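Local atomic coordinates of Rab GDP-dissociation inhibitor (Saccharomyces cerevisiae, PDB entry 3CPI), a protein that inhibits GDP dissociation from the Rab GTPase SEC4, extracts GDP-bound YPT7 from vacuolar membranes and is essential to the yeast secretory pathway. Residues 111-116 with 228-233; 88-93 with 218-223; 307-312 with 366-371. All blocks are in the same frame, centred on the assembly; numbering follows the deposited sequence.

Contact 1: residues 111-116 with 228-233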
ATOM      1  N   LYS A 111      -3.768  13.851  -2.618  1.00 36.46           N
ATOM      2  CA  LYS A 111      -3.820  14.383  -3.972  1.00 36.64           C
ATOM      3  C   LYS A 111      -3.751  13.250  -4.999  1.00 35.86           C
ATOM      4  O   LYS A 111      -3.044  12.251  -4.802  1.00 35.64           O
ATOM      5  CB  LYS A 111      -2.703  15.414  -4.216  1.00 36.39           C
ATOM      6  CG  LYS A 111      -2.658  15.956  -5.663  1.00 37.90           C
ATOM      7  CD  LYS A 111      -1.360  16.696  -5.976  1.00 38.23           C
ATOM      8  CE  LYS A 111      -1.277  17.079  -7.440  1.00 41.34           C
ATOM      9  NZ  LYS A 111      -0.957  15.902  -8.318  1.00 42.64           N
ATOM     10  N   GLN A 112      -4.505  13.432  -6.082  1.00 35.05           N
ATOM     11  CA  GLN A 112      -4.537  12.528  -7.219  1.00 34.53           C
ATOM     12  C   GLN A 112      -3.158  12.180  -7.765  1.00 33.29           C
ATOM     13  O   GLN A 112      -2.306  13.046  -7.933  1.00 33.01           O
ATOM     14  CB  GLN A 112      -5.364  13.142  -8.352  1.00 34.97           C
ATOM     15  CG  GLN A 112      -6.645  12.402  -8.682  1.00 37.37           C
ATOM     16  CD  GLN A 112      -6.984  12.435 -10.180  1.00 40.39           C
ATOM     17  OE1 GLN A 112      -7.487  11.450 -10.736  1.00 41.92           O
ATOM     18  NE2 GLN A 112      -6.713  13.565 -10.832  1.00 40.69           N
ATOM     19  N   VAL A 113      -2.960  10.894  -8.031  1.00 32.14           N
ATOM     20  CA  VAL A 113      -1.827  10.417  -8.806  1.00 30.76           C
ATOM     21  C   VAL A 113      -2.210  10.576 -10.278  1.00 30.40           C
ATOM     22  O   VAL A 113      -3.346  10.292 -10.670  1.00 30.15           O
ATOM     23  CB  VAL A 113      -1.482   8.948  -8.427  1.00 30.91           C
ATOM     24  CG1 VAL A 113      -0.644   8.255  -9.500  1.00 29.23           C
ATOM     25  CG2 VAL A 113      -0.777   8.917  -7.077  1.00 30.26           C
ATOM     26  N   SER A 114      -1.264  11.043 -11.082  1.00 29.97           N
ATOM     27  CA  SER A 114      -1.565  11.486 -12.445  1.00 29.87           C
ATOM     28  C   SER A 114      -1.843  10.389 -13.479  1.00 29.44           C
ATOM     29  O   SER A 114      -2.537  10.636 -14.469  1.00 30.02           O
ATOM     30  CB  SER A 114      -0.489  12.452 -12.943  1.00 29.71           C
ATOM     31  OG  SER A 114      -0.561  13.668 -12.216  1.00 30.12           O
ATOM     32  N   GLY A 115      -1.324   9.187 -13.254  1.00 28.57           N
ATOM     33  CA  GLY A 115      -1.476   8.116 -14.228  1.00 27.54           C
ATOM     34  C   GLY A 115      -1.480   6.716 -13.655  1.00 27.10           C
ATOM     35  O   GLY A 115      -1.092   6.493 -12.501  1.00 26.90           O
ATOM     36  N   SER A 116      -1.920   5.776 -14.484  1.00 26.35           N
ATOM     37  CA  SER A 116      -1.946   4.366 -14.147  1.00 25.62           C
ATOM     38  C   SER A 116      -1.538   3.585 -15.396  1.00 25.28           C
ATOM     39  O   SER A 116      -2.193   3.671 -16.435  1.00 25.12           O
ATOM     40  CB  SER A 116      -3.347   3.956 -13.658  1.00 25.65           C
ATOM     41  OG  SER A 116      -3.369   2.615 -13.193  1.00 24.85           O
ATOM     42  N   GLY A 228     -10.594  11.874 -12.428  1.00 46.35           N
ATOM     43  CA  GLY A 228     -10.346  11.876 -13.873  1.00 44.95           C
ATOM     44  C   GLY A 228      -9.026  11.367 -14.440  1.00 44.15           C
ATOM     45  O   GLY A 228      -8.941  11.096 -15.646  1.00 44.08           O
ATOM     46  N   LYS A 229      -7.996  11.227 -13.603  1.00 43.01           N
ATOM     47  CA  LYS A 229      -6.656  10.885 -14.116  1.00 41.79           C
ATOM     48  C   LYS A 229      -6.190   9.457 -13.815  1.00 40.43           C
ATOM     49  O   LYS A 229      -5.615   8.796 -14.676  1.00 40.26           O
ATOM     50  CB  LYS A 229      -5.611  11.897 -13.638  1.00 42.19           C
ATOM     51  CG  LYS A 229      -5.753  13.281 -14.250  1.00 43.62           C
ATOM     52  CD  LYS A 229      -4.890  14.300 -13.516  1.00 46.12           C
ATOM     53  CE  LYS A 229      -5.560  15.673 -13.499  1.00 48.77           C
ATOM     54  NZ  LYS A 229      -4.895  16.628 -12.555  1.00 50.58           N
ATOM     55  N   SER A 230      -6.412   9.008 -12.584  1.00 38.70           N
ATOM     56  CA  SER A 230      -6.111   7.637 -12.182  1.00 36.86           C
ATOM     57  C   SER A 230      -6.982   7.296 -10.970  1.00 35.55           C
ATOM     58  O   SER A 230      -7.638   8.183 -10.417  1.00 35.76           O
ATOM     59  CB  SER A 230      -4.617   7.468 -11.861  1.00 36.62           C
ATOM     60  OG  SER A 230      -4.344   7.786 -10.510  1.00 35.61           O
ATOM     61  N   PRO A 231      -7.006   6.014 -10.557  1.00 34.05           N
ATOM     62  CA  PRO A 231      -7.800   5.673  -9.383  1.00 32.82           C
ATOM     63  C   PRO A 231      -7.074   5.916  -8.057  1.00 31.70           C
ATOM     64  O   PRO A 231      -7.654   5.687  -7.005  1.00 31.41           O
ATOM     65  CB  PRO A 231      -8.057   4.176  -9.573  1.00 33.02           C
ATOM     66  CG  PRO A 231      -6.871   3.681 -10.331  1.00 33.04           C
ATOM     67  CD  PRO A 231      -6.332   4.830 -11.135  1.00 33.90           C
ATOM     68  N   TYR A 232      -5.832   6.403  -8.115  1.00 30.69           N
ATOM     69  CA  TYR A 232      -4.932   6.393  -6.964  1.00 29.60           C
ATOM     70  C   TYR A 232      -4.707   7.756  -6.350  1.00 29.68           C
ATOM     71  O   TYR A 232      -4.561   8.751  -7.068  1.00 29.47           O
ATOM     72  CB  TYR A 232      -3.575   5.797  -7.350  1.00 28.82           C
ATOM     73  CG  TYR A 232      -3.686   4.390  -7.867  1.00 28.57           C
ATOM     74  CD1 TYR A 232      -4.108   3.362  -7.024  1.00 27.12           C
ATOM     75  CD2 TYR A 232      -3.387   4.083  -9.202  1.00 27.06           C
ATOM     76  CE1 TYR A 232      -4.232   2.073  -7.483  1.00 27.82           C
ATOM     77  CE2 TYR A 232      -3.501   2.782  -9.672  1.00 27.20           C
ATOM     78  CZ  TYR A 232      -3.934   1.786  -8.801  1.00 27.21           C
ATOM     79  OH  TYR A 232      -4.063   0.500  -9.218  1.00 26.84           O
ATOM     80  N   LEU A 233      -4.648   7.774  -5.018  1.00 29.60           N
ATOM     81  CA  LEU A 233      -4.333   8.974  -4.252  1.00 29.91           C
ATOM     82  C   LEU A 233      -3.026   8.827  -3.460  1.00 30.42           C
ATOM     83  O   LEU A 233      -2.598   7.718  -3.115  1.00 30.42           O
ATOM     84  CB  LEU A 233      -5.494   9.334  -3.315  1.00 29.50           C
ATOM     85  CG  LEU A 233      -6.862   9.647  -3.944  1.00 29.15           C
ATOM     86  CD1 LEU A 233      -7.952   9.601  -2.889  1.00 27.00           C
ATOM     87  CD2 LEU A 233      -6.867  11.006  -4.642  1.00 29.02           C
TER
HETATM   88  O   HOH W   1      -2.909  14.993 -10.945  1.00 51.80           O
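Gln-112 reaches across from its strand and plugs its amide into the turn that starts at Lys-229. Its CB leaves the sheet on the same face as the side chain of Leu-233, and CG passes Leu-233 CD2 at 4.3 Å. A bend at chi2 (-145°) carries CD over to Lys-229 CB. At the tip OE1 accepts two backbone N-H groups: Lys-229 N, 2.9 Å from OE1, lies in the carbonyl plane on a lone pair, while Ser-230 N, 3.2 Å from OE1, comes in from above that plane. NE2 rests on the aliphatic part of Lys-229, 3.3 Å from its CD, with the two side chains crossing at about a right angle. With an alanine here the amide is gone, and the N-H groups of Lys-229 and Ser-230 would probably lose their common acceptor and the lysine methylenes the NE2 packed against them. Gln-112 faces Leu-233 as an antiparallel non-hydrogen-bonded pair, and it closes the region 106-112 that interacts with YPT1. One residue on, Val-113 N donates to Tyr-232 O at 2.8 Å, and Ser-230 OG donates to Val-113 O at 2.7 Å. That same OG accepts from Tyr-232 N, 3.1 Å away, making an ST turn. Further along, Ser-116 OG sits at the edge of the Tyr-232 ring, and its hydrogen-bond partner is the hydroxyl of Tyr-220 on helix 210-227.

Contact 2: residues 88-93 with 218-223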
ATOM      1  N   PHE A  88      -0.025   3.602  -2.811  1.00 25.29           N
ATOM      2  CA  PHE A  88      -1.116   4.442  -3.271  1.00 25.85           C
ATOM      3  C   PHE A  88      -2.480   4.008  -2.711  1.00 26.07           C
ATOM      4  O   PHE A  88      -2.697   2.836  -2.387  1.00 25.76           O
ATOM      5  CB  PHE A  88      -1.170   4.444  -4.806  1.00 25.70           C
ATOM      6  CG  PHE A  88       0.027   5.084  -5.465  1.00 26.32           C
ATOM      7  CD1 PHE A  88       0.593   4.514  -6.599  1.00 26.79           C
ATOM      8  CD2 PHE A  88       0.586   6.258  -4.956  1.00 26.63           C
ATOM      9  CE1 PHE A  88       1.695   5.106  -7.224  1.00 27.46           C
ATOM     10  CE2 PHE A  88       1.693   6.843  -5.564  1.00 26.56           C
ATOM     11  CZ  PHE A  88       2.243   6.271  -6.701  1.00 26.26           C
ATOM     12  N   LEU A  89      -3.398   4.968  -2.649  1.00 26.31           N
ATOM     13  CA  LEU A  89      -4.719   4.770  -2.078  1.00 26.70           C
ATOM     14  C   LEU A  89      -5.737   4.713  -3.204  1.00 27.23           C
ATOM     15  O   LEU A  89      -5.789   5.620  -4.037  1.00 27.41           O
ATOM     16  CB  LEU A  89      -5.037   5.924  -1.116  1.00 26.33           C
ATOM     17  CG  LEU A  89      -6.418   6.015  -0.455  1.00 27.16           C
ATOM     18  CD1 LEU A  89      -6.708   4.805   0.429  1.00 26.61           C
ATOM     19  CD2 LEU A  89      -6.595   7.326   0.341  1.00 26.41           C
ATOM     20  N   MET A  90      -6.523   3.640  -3.241  1.00 27.66           N
ATOM     21  CA  MET A  90      -7.631   3.506  -4.188  1.00 28.35           C
ATOM     22  C   MET A  90      -8.720   4.497  -3.766  1.00 28.73           C
ATOM     23  O   MET A  90      -9.321   4.350  -2.700  1.00 28.47           O
ATOM     24  CB  MET A  90      -8.150   2.063  -4.177  1.00 28.36           C
ATOM     25  CG  MET A  90      -9.382   1.764  -5.038  1.00 29.23           C
ATOM     26  SD  MET A  90      -9.127   1.692  -6.826  1.00 31.62           S
ATOM     27  CE  MET A  90      -7.854   0.451  -7.004  1.00 30.26           C
ATOM     28  N   ALA A  91      -8.953   5.510  -4.596  1.00 29.10           N
ATOM     29  CA  ALA A  91      -9.836   6.624  -4.240  1.00 29.93           C
ATOM     30  C   ALA A  91     -11.179   6.228  -3.619  1.00 30.37           C
ATOM     31  O   ALA A  91     -11.570   6.801  -2.612  1.00 30.86           O
ATOM     32  CB  ALA A  91     -10.042   7.565  -5.439  1.00 29.99           C
ATOM     33  N   ASN A  92     -11.882   5.256  -4.201  1.00 30.84           N
ATOM     34  CA  ASN A  92     -13.188   4.851  -3.664  1.00 31.51           C
ATOM     35  C   ASN A  92     -13.139   3.589  -2.794  1.00 31.89           C
ATOM     36  O   ASN A  92     -14.177   3.070  -2.385  1.00 31.73           O
ATOM     37  CB  ASN A  92     -14.216   4.668  -4.786  1.00 31.65           C
ATOM     38  CG  ASN A  92     -14.675   5.988  -5.411  1.00 32.86           C
ATOM     39  OD1 ASN A  92     -15.630   6.002  -6.186  1.00 33.97           O
ATOM     40  ND2 ASN A  92     -14.005   7.090  -5.079  1.00 32.99           N
ATOM     41  N   GLY A  93     -11.940   3.093  -2.510  1.00 32.33           N
ATOM     42  CA  GLY A  93     -11.810   1.872  -1.717  1.00 33.13           C
ATOM     43  C   GLY A  93     -12.194   2.017  -0.251  1.00 33.66           C
ATOM     44  O   GLY A  93     -12.456   3.127   0.248  1.00 33.65           O
ATOM     45  N   LEU A 218     -14.997  -2.668 -11.265  1.00 25.81           N
ATOM     46  CA  LEU A 218     -15.952  -1.586 -11.111  1.00 26.05           C
ATOM     47  C   LEU A 218     -15.394  -0.527 -10.174  1.00 26.03           C
ATOM     48  O   LEU A 218     -15.417   0.657 -10.496  1.00 26.23           O
ATOM     49  CB  LEU A 218     -17.296  -2.116 -10.593  1.00 26.25           C
ATOM     50  CG  LEU A 218     -18.416  -1.088 -10.355  1.00 26.93           C
ATOM     51  CD1 LEU A 218     -18.853  -0.432 -11.667  1.00 27.26           C
ATOM     52  CD2 LEU A 218     -19.614  -1.745  -9.668  1.00 26.52           C
ATOM     53  N   LEU A 219     -14.887  -0.955  -9.020  1.00 26.39           N
ATOM     54  CA  LEU A 219     -14.236  -0.039  -8.075  1.00 26.80           C
ATOM     55  C   LEU A 219     -13.133   0.766  -8.762  1.00 27.04           C
ATOM     56  O   LEU A 219     -13.069   1.989  -8.608  1.00 26.84           O
ATOM     57  CB  LEU A 219     -13.670  -0.804  -6.873  1.00 26.76           C
ATOM     58  CG  LEU A 219     -12.940  -0.019  -5.778  1.00 27.36           C
ATOM     59  CD1 LEU A 219     -13.862   0.989  -5.108  1.00 28.32           C
ATOM     60  CD2 LEU A 219     -12.383  -0.971  -4.744  1.00 26.50           C
ATOM     61  N   TYR A 220     -12.291   0.075  -9.539  1.00 26.96           N
ATOM     62  CA  TYR A 220     -11.203   0.721 -10.266  1.00 27.29           C
ATOM     63  C   TYR A 220     -11.733   1.817 -11.187  1.00 28.18           C
ATOM     64  O   TYR A 220     -11.240   2.949 -11.160  1.00 27.94           O
ATOM     65  CB  TYR A 220     -10.385  -0.307 -11.064  1.00 26.54           C
ATOM     66  CG  TYR A 220      -9.201   0.281 -11.793  1.00 25.80           C
ATOM     67  CD1 TYR A 220      -7.904   0.163 -11.275  1.00 26.43           C
ATOM     68  CD2 TYR A 220      -9.368   0.949 -13.003  1.00 25.20           C
ATOM     69  CE1 TYR A 220      -6.812   0.707 -11.947  1.00 24.95           C
ATOM     70  CE2 TYR A 220      -8.295   1.494 -13.678  1.00 25.27           C
ATOM     71  CZ  TYR A 220      -7.018   1.374 -13.148  1.00 25.79           C
ATOM     72  OH  TYR A 220      -5.960   1.922 -13.835  1.00 25.36           O
ATOM     73  N   CYS A 221     -12.731   1.475 -12.002  1.00 29.43           N
ATOM     74  CA  CYS A 221     -13.291   2.425 -12.962  1.00 30.65           C
ATOM     75  C   CYS A 221     -13.981   3.603 -12.288  1.00 31.61           C
ATOM     76  O   CYS A 221     -13.814   4.745 -12.718  1.00 32.10           O
ATOM     77  CB  CYS A 221     -14.217   1.720 -13.945  1.00 30.69           C
ATOM     78  SG  CYS A 221     -13.335   0.521 -14.960  1.00 30.72           S
ATOM     79  N   GLN A 222     -14.718   3.334 -11.212  1.00 32.94           N
ATOM     80  CA  GLN A 222     -15.396   4.389 -10.451  1.00 34.12           C
ATOM     81  C   GLN A 222     -14.404   5.324  -9.769  1.00 35.02           C
ATOM     82  O   GLN A 222     -14.666   6.526  -9.627  1.00 35.27           O
ATOM     83  CB  GLN A 222     -16.321   3.794  -9.392  1.00 33.97           C
ATOM     84  CG  GLN A 222     -17.579   3.151  -9.931  1.00 34.03           C
ATOM     85  CD  GLN A 222     -18.447   2.547  -8.835  1.00 34.88           C
ATOM     86  OE1 GLN A 222     -17.952   2.111  -7.787  1.00 34.95           O
ATOM     87  NE2 GLN A 222     -19.755   2.514  -9.079  1.00 36.35           N
ATOM     88  N   SER A 223     -13.274   4.761  -9.336  1.00 36.00           N
ATOM     89  CA  SER A 223     -12.209   5.535  -8.688  1.00 37.09           C
ATOM     90  C   SER A 223     -11.488   6.465  -9.656  1.00 37.92           C
ATOM     91  O   SER A 223     -11.051   7.537  -9.259  1.00 38.19           O
ATOM     92  CB  SER A 223     -11.196   4.616  -8.008  1.00 36.81           C
ATOM     93  OG  SER A 223     -11.792   3.903  -6.945  1.00 37.05           O
TER
HETATM   94  O   HOH W   2     -17.185   3.853  -5.838  1.00 38.14           O
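The Tyr-220 ring takes the methyl end of Met-90 at an oblique approach, with Met-90 CE 4.3 Å from ring atom CD1; Pro-231 packs against the same ring at CE1. The second flat group, the Asn-92 amide, lies alongside the helix: its CG is 4.1 Å from Ser-223 CA, and its OD1 shares a water with Gln-222. That water donates both to Asn-92 OD1 and to Gln-222 OE1, tying the two side-chain oxygens together without a direct bond. Met-90 leaves the backbone with CG anti to N (chi1 176°), and bends at chi2 and chi3 turn the chain along the helix, bringing CG to 4.0 Å from Leu-219 CG and SD to 3.5 Å from Ser-223 OG. The CD1 branch of Leu-219 meets the backbone carbonyl of Asn-92, 3.4 Å from its O. Ser-223 is the polar centre. Its OG accepts from Asn-92 N at 3.1 Å and donates to Leu-219 O at 2.8 Å, back along its own helix. The hydroxyl thus links a turn N-H to a helix carbonyl. Leu-219 O also takes the helical N-H of Ser-223, giving it two donors that arrive from opposite faces of its plane. What docks here is a type I beta turn, Met-90 to Gly-93, that links the short strand 89-90 to helix 94-102 with Gly-93 as N-cap, laid against the flank of helix 210-227.

Contact 3: residues 307-312 with 366-371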
ATOM      1  N   ARG A 307      10.828 -12.555   0.844  1.00 29.04           N
ATOM      2  CA  ARG A 307      11.664 -11.367   0.957  1.00 29.01           C
ATOM      3  C   ARG A 307      11.306 -10.409  -0.171  1.00 28.53           C
ATOM      4  O   ARG A 307      11.050 -10.835  -1.297  1.00 28.42           O
ATOM      5  CB  ARG A 307      13.147 -11.734   0.900  1.00 29.21           C
ATOM      6  CG  ARG A 307      13.636 -12.447   2.148  1.00 31.00           C
ATOM      7  CD  ARG A 307      14.814 -13.365   1.870  1.00 33.51           C
ATOM      8  NE  ARG A 307      16.016 -12.633   1.475  1.00 34.87           N
ATOM      9  CZ  ARG A 307      16.618 -12.755   0.295  1.00 35.96           C
ATOM     10  NH1 ARG A 307      16.143 -13.595  -0.623  1.00 36.03           N
ATOM     11  NH2 ARG A 307      17.707 -12.043   0.036  1.00 37.00           N
ATOM     12  N   VAL A 308      11.291  -9.119   0.142  1.00 28.31           N
ATOM     13  CA  VAL A 308      10.981  -8.074  -0.840  1.00 28.12           C
ATOM     14  C   VAL A 308      12.207  -7.188  -1.129  1.00 28.20           C
ATOM     15  O   VAL A 308      12.909  -6.749  -0.208  1.00 28.12           O
ATOM     16  CB  VAL A 308       9.768  -7.206  -0.374  1.00 28.29           C
ATOM     17  CG1 VAL A 308      10.015  -6.617   1.020  1.00 27.85           C
ATOM     18  CG2 VAL A 308       9.432  -6.104  -1.393  1.00 27.46           C
ATOM     19  N   ILE A 309      12.480  -6.955  -2.407  1.00 28.04           N
ATOM     20  CA  ILE A 309      13.471  -5.955  -2.782  1.00 28.07           C
ATOM     21  C   ILE A 309      12.768  -4.656  -3.162  1.00 27.93           C
ATOM     22  O   ILE A 309      11.808  -4.670  -3.944  1.00 27.51           O
ATOM     23  CB  ILE A 309      14.440  -6.428  -3.906  1.00 28.00           C
ATOM     24  CG1 ILE A 309      15.528  -5.364  -4.143  1.00 28.20           C
ATOM     25  CG2 ILE A 309      13.671  -6.816  -5.200  1.00 27.67           C
ATOM     26  CD1 ILE A 309      16.636  -5.780  -5.096  1.00 28.77           C
ATOM     27  N   ARG A 310      13.236  -3.553  -2.576  1.00 27.68           N
ATOM     28  CA  ARG A 310      12.783  -2.215  -2.935  1.00 28.07           C
ATOM     29  C   ARG A 310      13.959  -1.371  -3.414  1.00 28.44           C
ATOM     30  O   ARG A 310      15.002  -1.326  -2.765  1.00 28.80           O
ATOM     31  CB  ARG A 310      12.056  -1.537  -1.766  1.00 27.80           C
ATOM     32  CG  ARG A 310      10.804  -2.283  -1.349  1.00 27.60           C
ATOM     33  CD  ARG A 310       9.894  -1.504  -0.428  1.00 26.16           C
ATOM     34  NE  ARG A 310       8.693  -2.287  -0.133  1.00 26.55           N
ATOM     35  CZ  ARG A 310       8.533  -3.066   0.936  1.00 26.81           C
ATOM     36  NH1 ARG A 310       9.491  -3.166   1.851  1.00 27.07           N
ATOM     37  NH2 ARG A 310       7.399  -3.730   1.109  1.00 26.28           N
ATOM     38  N   ALA A 311      13.789  -0.732  -4.567  1.00 28.74           N
ATOM     39  CA  ALA A 311      14.792   0.184  -5.103  1.00 28.99           C
ATOM     40  C   ALA A 311      14.197   1.577  -5.238  1.00 29.40           C
ATOM     41  O   ALA A 311      13.347   1.816  -6.096  1.00 29.42           O
ATOM     42  CB  ALA A 311      15.308  -0.311  -6.444  1.00 28.61           C
ATOM     43  N   ILE A 312      14.625   2.485  -4.367  1.00 30.18           N
ATOM     44  CA  ILE A 312      14.233   3.891  -4.461  1.00 31.04           C
ATOM     45  C   ILE A 312      15.186   4.594  -5.441  1.00 31.93           C
ATOM     46  O   ILE A 312      16.378   4.765  -5.158  1.00 32.05           O
ATOM     47  CB  ILE A 312      14.239   4.596  -3.079  1.00 30.76           C
ATOM     48  CG1 ILE A 312      13.291   3.891  -2.099  1.00 31.03           C
ATOM     49  CG2 ILE A 312      13.859   6.071  -3.222  1.00 31.37           C
ATOM     50  CD1 ILE A 312      13.278   4.472  -0.682  1.00 30.75           C
ATOM     51  N   THR A 366       9.290  -5.821  -5.608  1.00 25.97           N
ATOM     52  CA  THR A 366       8.794  -7.147  -5.961  1.00 25.81           C
ATOM     53  C   THR A 366       9.217  -8.189  -4.933  1.00 26.07           C
ATOM     54  O   THR A 366      10.156  -7.967  -4.162  1.00 25.81           O
ATOM     55  CB  THR A 366       9.256  -7.591  -7.371  1.00 25.72           C
ATOM     56  OG1 THR A 366       8.434  -8.675  -7.817  1.00 25.43           O
ATOM     57  CG2 THR A 366      10.736  -8.031  -7.376  1.00 25.83           C
ATOM     58  N   ILE A 367       8.515  -9.323  -4.929  1.00 26.37           N
ATOM     59  CA  ILE A 367       8.904 -10.487  -4.141  1.00 26.70           C
ATOM     60  C   ILE A 367      10.065 -11.191  -4.854  1.00 27.45           C
ATOM     61  O   ILE A 367       9.961 -11.544  -6.032  1.00 27.17           O
ATOM     62  CB  ILE A 367       7.709 -11.472  -3.916  1.00 26.75           C
ATOM     63  CG1 ILE A 367       6.554 -10.786  -3.167  1.00 26.35           C
ATOM     64  CG2 ILE A 367       8.150 -12.729  -3.152  1.00 25.76           C
ATOM     65  CD1 ILE A 367       6.918 -10.288  -1.765  1.00 28.49           C
ATOM     66  N   ILE A 368      11.166 -11.383  -4.132  1.00 28.01           N
ATOM     67  CA  ILE A 368      12.367 -12.013  -4.678  1.00 29.12           C
ATOM     68  C   ILE A 368      12.140 -13.498  -4.961  1.00 30.08           C
ATOM     69  O   ILE A 368      11.596 -14.220  -4.122  1.00 29.83           O
ATOM     70  CB  ILE A 368      13.565 -11.857  -3.705  1.00 29.29           C
ATOM     71  CG1 ILE A 368      13.899 -10.381  -3.511  1.00 28.67           C
ATOM     72  CG2 ILE A 368      14.789 -12.665  -4.172  1.00 28.55           C
ATOM     73  CD1 ILE A 368      14.713 -10.127  -2.282  1.00 30.93           C
ATOM     74  N   GLU A 369      12.564 -13.935  -6.145  1.00 31.34           N
ATOM     75  CA  GLU A 369      12.522 -15.347  -6.521  1.00 32.94           C
ATOM     76  C   GLU A 369      13.850 -15.894  -7.083  1.00 33.95           C
ATOM     77  O   GLU A 369      13.886 -17.017  -7.586  1.00 34.37           O
ATOM     78  CB  GLU A 369      11.381 -15.606  -7.512  1.00 32.70           C
ATOM     79  CG  GLU A 369      11.535 -14.901  -8.853  1.00 32.86           C
ATOM     80  CD  GLU A 369      10.342 -15.127  -9.760  1.00 33.34           C
ATOM     81  OE1 GLU A 369      10.525 -15.748 -10.833  1.00 32.48           O
ATOM     82  OE2 GLU A 369       9.221 -14.699  -9.389  1.00 33.72           O
ATOM     83  N   THR A 370      14.928 -15.112  -7.005  1.00 35.30           N
ATOM     84  CA  THR A 370      16.249 -15.580  -7.457  1.00 36.40           C
ATOM     85  C   THR A 370      17.358 -15.271  -6.450  1.00 37.71           C
ATOM     86  O   THR A 370      17.161 -14.496  -5.508  1.00 37.56           O
ATOM     87  CB  THR A 370      16.674 -14.974  -8.832  1.00 36.25           C
ATOM     88  OG1 THR A 370      17.135 -13.630  -8.649  1.00 35.36           O
ATOM     89  CG2 THR A 370      15.543 -15.012  -9.867  1.00 35.74           C
ATOM     90  N   ASP A 371      18.532 -15.864  -6.677  1.00 39.14           N
ATOM     91  CA  ASP A 371      19.731 -15.563  -5.882  1.00 40.53           C
ATOM     92  C   ASP A 371      20.300 -14.167  -6.165  1.00 40.63           C
ATOM     93  O   ASP A 371      21.127 -13.662  -5.400  1.00 40.77           O
ATOM     94  CB  ASP A 371      20.812 -16.657  -6.044  1.00 41.12           C
ATOM     95  CG  ASP A 371      21.213 -16.913  -7.511  1.00 43.51           C
ATOM     96  OD1 ASP A 371      20.437 -16.585  -8.443  1.00 45.83           O
ATOM     97  OD2 ASP A 371      22.319 -17.471  -7.733  1.00 46.32           O
TER
HETATM   98  O   HOH W   3      11.161 -14.204  -1.574  1.00 31.20           O
HETATM   99  O   HOH W   4      17.938 -14.276  -2.825  1.00 46.81           O
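A bend at chi3 (67°) folds the Arg-307 side chain back over Ile-368; with CG1 anti to the carbonyl carbon (chi1 -62°) and the chain extended at chi2 (161°), Ile-368 brings CD1 to the arginine. The pair sits where two antiparallel strands of the large mixed sheet, 301-315 and 360-367, run side by side. Ile-368 CD1 lies over one face of the Arg-307 guanidinium, offset toward its rim, and also touches Arg-307 CB at 3.9 Å, so one methyl meets the arginine both at its root and along the rim of one guanidinium face.

The backbones are stitched by three bonds. Ile-368 N donates to Arg-307 O at 2.9 Å, while Ile-309 and Thr-366 bond each other in both directions as a hydrogen-bonded pair. Val-308 and Ile-367 form the neighbouring non-hydrogen-bonded pair. On the face carrying these two, Val-308 CB comes 4.4 Å from Ile-367 CD1, and Val-308 CG2 covers the centre of the Arg-310 guanidinium, whose NH2 bonds the backbone carbonyls of Tyr-415 and Asp-416. On the other face Ile-309 CG2 packs on Thr-366 CG2 at 3.9 Å and on Ile-368 CG1 at 4.0 Å; the threonine hydroxyl is taken up by Asp-342 O. Strand 389-400 flanks strand 301-315, and its Ile-394 touches both Arg-307 and Ile-368. Two waters complete the join: one accepts from Arg-307 N and donates to Ile-368 O, and the other accepts from Arg-307 NH1 at 2.9 Å while donating to Thr-370 O at 2.8 Å.

Contacts 1 and 2 form one continuous patch, their centres 9 Å apart. Strands 232-235 and 89-90 are neighbours in the sheet, with probable hydrogen bonds from Leu-233 N to Leu-89 O (2.6 Å) and from Ala-91 N to Pro-231 O (2.7 Å). Helix 210-227, which contact 2 uses, leads into the turn and strand of contact 1, and Pro-231 CB packs on Ser-223 CB at 3.5 Å. Contact 3 belongs to the same mixed sheet but touches neither: its centre is about 26 Å from that of contact 1 and 27 Å from that of contact 2. Only contact 1 reaches the YPT1-interacting region 106-112, and its strand 232-235 runs into the second, 234-259.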